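Local coordinates for ESSC (Geobacillus thermodenitrificans, PDB 5FWH), which probably takes part in type VII protein secretion, as the forkhead-associated (FHA) N-terminal region of an FtsK/SpoIIIE-type ATPase component of the bacterial secretion apparatus, at residues 100-110 against 121-132. Numbering follows the deposited sequence.
Sequences VGQQSEVLVSN and ARFSLRKHRGQW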
loop_
_atom_site.group_PDB
_atom_site.type_symbol
_atom_site.label_atom_id
_atom_site.label_comp_id
_atom_site.label_asym_id
_atom_site.label_seq_id
_atom_site.Cartn_x
_atom_site.Cartn_y
_atom_site.Cartn_z
ATOM N N VAL A 100 10.349 17.149 -7.915
ATOM C CA VAL A 100 11.625 16.654 -7.449
ATOM C C VAL A 100 12.677 16.693 -8.567
ATOM O O VAL A 100 13.680 16.009 -8.482
ATOM C CB VAL A 100 11.516 15.226 -6.859
ATOM C CG1 VAL A 100 10.652 15.211 -5.603
ATOM C CG2 VAL A 100 10.974 14.232 -7.890
ATOM N N GLY A 101 12.437 17.512 -9.592
ATOM C CA GLY A 101 13.388 17.770 -10.655
ATOM C C GLY A 101 14.748 18.340 -10.242
ATOM O O GLY A 101 15.727 18.209 -10.976
ATOM N N GLN A 102 14.825 18.955 -9.080
ATOM C CA GLN A 102 16.104 19.398 -8.562
ATOM C C GLN A 102 16.618 18.520 -7.450
ATOM O O GLN A 102 17.444 18.976 -6.709
ATOM C CB GLN A 102 15.984 20.825 -8.023
ATOM C CG GLN A 102 15.259 21.763 -8.947
ATOM C CD GLN A 102 16.186 22.470 -9.892
ATOM O OE1 GLN A 102 16.270 23.699 -9.873
ATOM N NE2 GLN A 102 16.888 21.710 -10.723
ATOM N N GLN A 103 16.135 17.288 -7.325
ATOM C CA GLN A 103 16.623 16.344 -6.322
ATOM C C GLN A 103 17.315 15.179 -7.015
ATOM O O GLN A 103 16.851 14.702 -8.034
ATOM C CB GLN A 103 15.457 15.731 -5.556
ATOM C CG GLN A 103 14.500 16.693 -4.866
ATOM C CD GLN A 103 14.941 17.134 -3.484
ATOM O OE1 GLN A 103 14.980 18.327 -3.194
ATOM N NE2 GLN A 103 15.263 16.185 -2.624
ATOM N N SER A 104 18.403 14.696 -6.439
ATOM C CA SER A 104 18.982 13.404 -6.836
ATOM C C SER A 104 18.698 12.262 -5.819
ATOM O O SER A 104 19.074 11.109 -6.064
ATOM C CB SER A 104 20.467 13.576 -7.022
ATOM O OG SER A 104 21.002 14.125 -5.827
ATOM N N GLU A 105 18.051 12.585 -4.684
ATOM C CA GLU A 105 17.787 11.582 -3.625
ATOM C C GLU A 105 16.552 11.960 -2.826
ATOM O O GLU A 105 16.368 13.127 -2.533
ATOM C CB GLU A 105 18.998 11.488 -2.699
ATOM C CG GLU A 105 18.814 10.659 -1.436
ATOM C CD GLU A 105 19.227 9.207 -1.602
ATOM O OE1 GLU A 105 20.457 8.909 -1.603
ATOM O OE2 GLU A 105 18.330 8.341 -1.726
ATOM N N VAL A 106 15.669 10.983 -2.554
ATOM C CA VAL A 106 14.467 11.149 -1.686
ATOM C C VAL A 106 14.490 10.018 -0.643
ATOM O O VAL A 106 14.478 8.829 -1.010
ATOM C CB VAL A 106 13.156 11.155 -2.501
ATOM C CG1 VAL A 106 11.931 11.336 -1.614
ATOM C CG2 VAL A 106 13.160 12.303 -3.459
ATOM N N LEU A 107 14.556 10.378 0.642
ATOM C CA LEU A 107 14.511 9.424 1.725
ATOM C C LEU A 107 13.147 9.405 2.303
ATOM O O LEU A 107 12.575 10.446 2.594
ATOM C CB LEU A 107 15.490 9.788 2.871
ATOM C CG LEU A 107 15.472 8.858 4.129
ATOM C CD1 LEU A 107 15.706 7.367 3.807
ATOM C CD2 LEU A 107 16.480 9.314 5.208
ATOM N N VAL A 108 12.639 8.194 2.481
ATOM C CA VAL A 108 11.338 7.935 3.010
ATOM C C VAL A 108 11.583 7.061 4.231
ATOM O O VAL A 108 12.008 5.927 4.102
ATOM C CB VAL A 108 10.493 7.171 2.000
ATOM C CG1 VAL A 108 9.115 6.983 2.584
ATOM C CG2 VAL A 108 10.357 8.000 0.692
ATOM N N SER A 109 11.355 7.618 5.406
ATOM C CA SER A 109 11.518 6.897 6.669
ATOM C C SER A 109 11.004 7.750 7.819
ATOM O O SER A 109 10.348 8.763 7.620
ATOM C CB SER A 109 12.984 6.617 6.907
ATOM O OG SER A 109 13.601 7.849 7.228
ATOM N N ASN A 110 11.290 7.303 9.037
ATOM C CA ASN A 110 10.831 7.991 10.191
ATOM C C ASN A 110 11.885 8.831 10.795
ATOM O O ASN A 110 11.611 9.496 11.778
ATOM C CB ASN A 110 10.283 7.057 11.239
ATOM C CG ASN A 110 9.370 7.783 12.177
ATOM O OD1 ASN A 110 8.504 8.549 11.734
ATOM N ND2 ASN A 110 9.587 7.628 13.451
ATOM N N ALA A 121 6.912 3.079 6.094
ATOM C CA ALA A 121 7.803 2.649 5.023
ATOM C C ALA A 121 9.182 3.132 5.341
ATOM O O ALA A 121 9.328 4.112 6.000
ATOM C CB ALA A 121 7.358 3.298 3.705
ATOM N N ARG A 122 10.185 2.484 4.801
ATOM C CA ARG A 122 11.503 2.974 4.904
ATOM C C ARG A 122 12.231 2.566 3.638
ATOM O O ARG A 122 12.491 1.395 3.456
ATOM C CB ARG A 122 12.175 2.394 6.193
ATOM C CG ARG A 122 13.695 2.476 6.235
ATOM C CD ARG A 122 14.268 1.885 7.532
ATOM N NE ARG A 122 13.930 2.760 8.645
ATOM C CZ ARG A 122 14.567 3.899 8.943
ATOM N NH1 ARG A 122 15.613 4.325 8.234
ATOM N NH2 ARG A 122 14.148 4.638 9.955
ATOM N N PHE A 123 12.662 3.529 2.840
ATOM C CA PHE A 123 13.358 3.196 1.600
ATOM C C PHE A 123 13.948 4.468 1.046
ATOM O O PHE A 123 13.648 5.511 1.543
ATOM C CB PHE A 123 12.386 2.503 0.589
ATOM C CG PHE A 123 11.216 3.367 0.132
ATOM C CD1 PHE A 123 11.316 4.178 -1.023
ATOM C CD2 PHE A 123 9.972 3.296 0.780
ATOM C CE1 PHE A 123 10.265 4.975 -1.458
ATOM C CE2 PHE A 123 8.876 4.069 0.288
ATOM C CZ PHE A 123 9.044 4.930 -0.788
ATOM N N SER A 124 14.842 4.409 0.079
ATOM C CA SER A 124 15.277 5.653 -0.515
ATOM C C SER A 124 15.075 5.591 -1.984
ATOM O O SER A 124 14.920 4.532 -2.519
ATOM C CB SER A 124 16.718 6.023 -0.135
ATOM O OG SER A 124 17.608 5.124 -0.714
ATOM N N LEU A 125 14.951 6.748 -2.610
ATOM C CA LEU A 125 14.859 6.882 -4.073
ATOM C C LEU A 125 16.082 7.667 -4.553
ATOM O O LEU A 125 16.381 8.732 -4.009
ATOM C CB LEU A 125 13.597 7.596 -4.453
ATOM C CG LEU A 125 12.265 6.899 -4.069
ATOM C CD1 LEU A 125 11.113 7.794 -4.501
ATOM C CD2 LEU A 125 12.016 5.633 -4.813
ATOM N N ARG A 126 16.771 7.159 -5.564
ATOM C CA ARG A 126 17.938 7.842 -6.090
ATOM C C ARG A 126 17.968 7.933 -7.573
ATOM O O ARG A 126 17.728 6.941 -8.289
ATOM C CB ARG A 126 19.187 7.082 -5.728
ATOM C CG ARG A 126 19.656 7.402 -4.365
ATOM C CD ARG A 126 20.876 6.599 -4.041
ATOM N NE ARG A 126 20.892 6.422 -2.608
ATOM C CZ ARG A 126 21.527 5.455 -1.963
ATOM N NH1 ARG A 126 22.294 4.550 -2.593
ATOM N NH2 ARG A 126 21.406 5.431 -0.640
ATOM N N LYS A 127 18.349 9.114 -8.015
ATOM C CA LYS A 127 18.321 9.446 -9.391
ATOM C C LYS A 127 19.696 9.241 -9.991
ATOM O O LYS A 127 20.690 9.753 -9.472
ATOM C CB LYS A 127 17.890 10.882 -9.555
ATOM C CG LYS A 127 17.359 11.142 -10.933
ATOM C CD LYS A 127 16.781 12.523 -11.000
ATOM C CE LYS A 127 16.125 12.734 -12.339
ATOM N NZ LYS A 127 16.071 14.190 -12.652
ATOM N N HIS A 128 19.756 8.450 -11.048
ATOM C CA HIS A 128 21.010 8.206 -11.777
ATOM C C HIS A 128 20.690 8.418 -13.253
ATOM O O HIS A 128 19.727 7.860 -13.750
ATOM C CB HIS A 128 21.529 6.784 -11.558
ATOM C CG HIS A 128 21.796 6.419 -10.119
ATOM N ND1 HIS A 128 22.637 7.146 -9.299
ATOM C CD2 HIS A 128 21.381 5.361 -9.381
ATOM C CE1 HIS A 128 22.706 6.566 -8.112
ATOM N NE2 HIS A 128 21.950 5.484 -8.136
ATOM N N ARG A 129 21.449 9.276 -13.928
ATOM C CA ARG A 129 21.342 9.507 -15.377
ATOM C C ARG A 129 19.897 9.610 -15.851
ATOM O O ARG A 129 19.512 9.010 -16.847
ATOM C CB ARG A 129 22.152 8.438 -16.174
ATOM C CG ARG A 129 21.691 6.985 -16.034
ATOM C CD ARG A 129 22.499 5.934 -16.819
ATOM N NE ARG A 129 22.432 6.093 -18.276
ATOM C CZ ARG A 129 23.253 6.850 -19.015
ATOM N NH1 ARG A 129 24.249 7.565 -18.471
ATOM N NH2 ARG A 129 23.074 6.905 -20.332
ATOM N N GLY A 130 19.089 10.365 -15.115
ATOM C CA GLY A 130 17.686 10.548 -15.457
ATOM C C GLY A 130 16.739 9.428 -15.051
ATOM O O GLY A 130 15.551 9.500 -15.364
ATOM N N GLN A 131 17.226 8.420 -14.327
ATOM C CA GLN A 131 16.409 7.284 -13.918
ATOM C C GLN A 131 16.343 7.198 -12.409
ATOM O O GLN A 131 17.376 7.217 -11.752
ATOM C CB GLN A 131 17.050 5.988 -14.434
ATOM C CG GLN A 131 17.264 5.936 -15.950
ATOM C CD GLN A 131 16.023 6.354 -16.745
ATOM O OE1 GLN A 131 15.983 7.450 -17.317
ATOM N NE2 GLN A 131 14.992 5.496 -16.758
ATOM N N TRP A 132 15.146 7.045 -11.857
ATOM C CA TRP A 132 15.034 6.778 -10.425
ATOM C C TRP A 132 15.256 5.323 -10.103
ATOM O O TRP A 132 14.734 4.442 -10.783
ATOM C CB TRP A 132 13.683 7.257 -9.898
ATOM C CG TRP A 132 13.605 8.708 -9.858
ATOM C CD1 TRP A 132 12.943 9.534 -10.758
ATOM C CD2 TRP A 132 14.160 9.557 -8.882
ATOM N NE1 TRP A 132 13.074 10.845 -10.377
ATOM C CE2 TRP A 132 13.804 10.897 -9.234
ATOM C CE3 TRP A 132 14.921 9.335 -7.742
ATOM C CZ2 TRP A 132 14.219 11.999 -8.511
ATOM C CZ3 TRP A 132 15.333 10.438 -6.995
ATOM C CH2 TRP A 132 14.991 11.763 -7.393
#
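E105 and R126 face each other as a non-hydrogen-bonded pair, and their torsions make the ion pair: CG of E105 stands anti to the backbone N (chi1 171°) before the chain bends at chi2, while R126, its CG anti to the carbonyl carbon (chi1 -83°), runs extended from CG to NE. The carboxylate comes to the NE edge of the guanidinium, somewhat tilted from its plane, E105 OE1 accepting from R126 NE on the syn side at 2.7 Å, with the two planes perpendicular and an N-H...O angle of 139°, well short of straight. A second bond from NE to E105 OE2 is weak. E105 OE2 lies 3.0 Å from L125 O, both acceptors, so no bond joins them. With an alanine in place of R126, the E105 carboxylate would probably lose its charged mate and be freer to turn.

The other face of this antiparallel pair of strands is apolar. There V108 sets its CB squarely over the F123 ring, 3.9 Å from the centroid, a CH-pi contact, and V106 packs its CB against L125 CB. F168 meets F123 edge-to-face, joining this face to the opposing strand 166-170. Between the strands, paired backbone bonds link V106 with L125 and V108 with F123, and K127 N adds one to S104 O at 2.9 Å. Farther along, S109 CB lies over one face of the R122 guanidinium, which D111 engages in a salt bridge.

As a worked example of an antiparallel strand pair in an FHA-type sandwich, the contact puts apolar packing toward the second sheet, while the ion pair of partly exposed E105 and R126 probably adds a local electrostatic tie on their face.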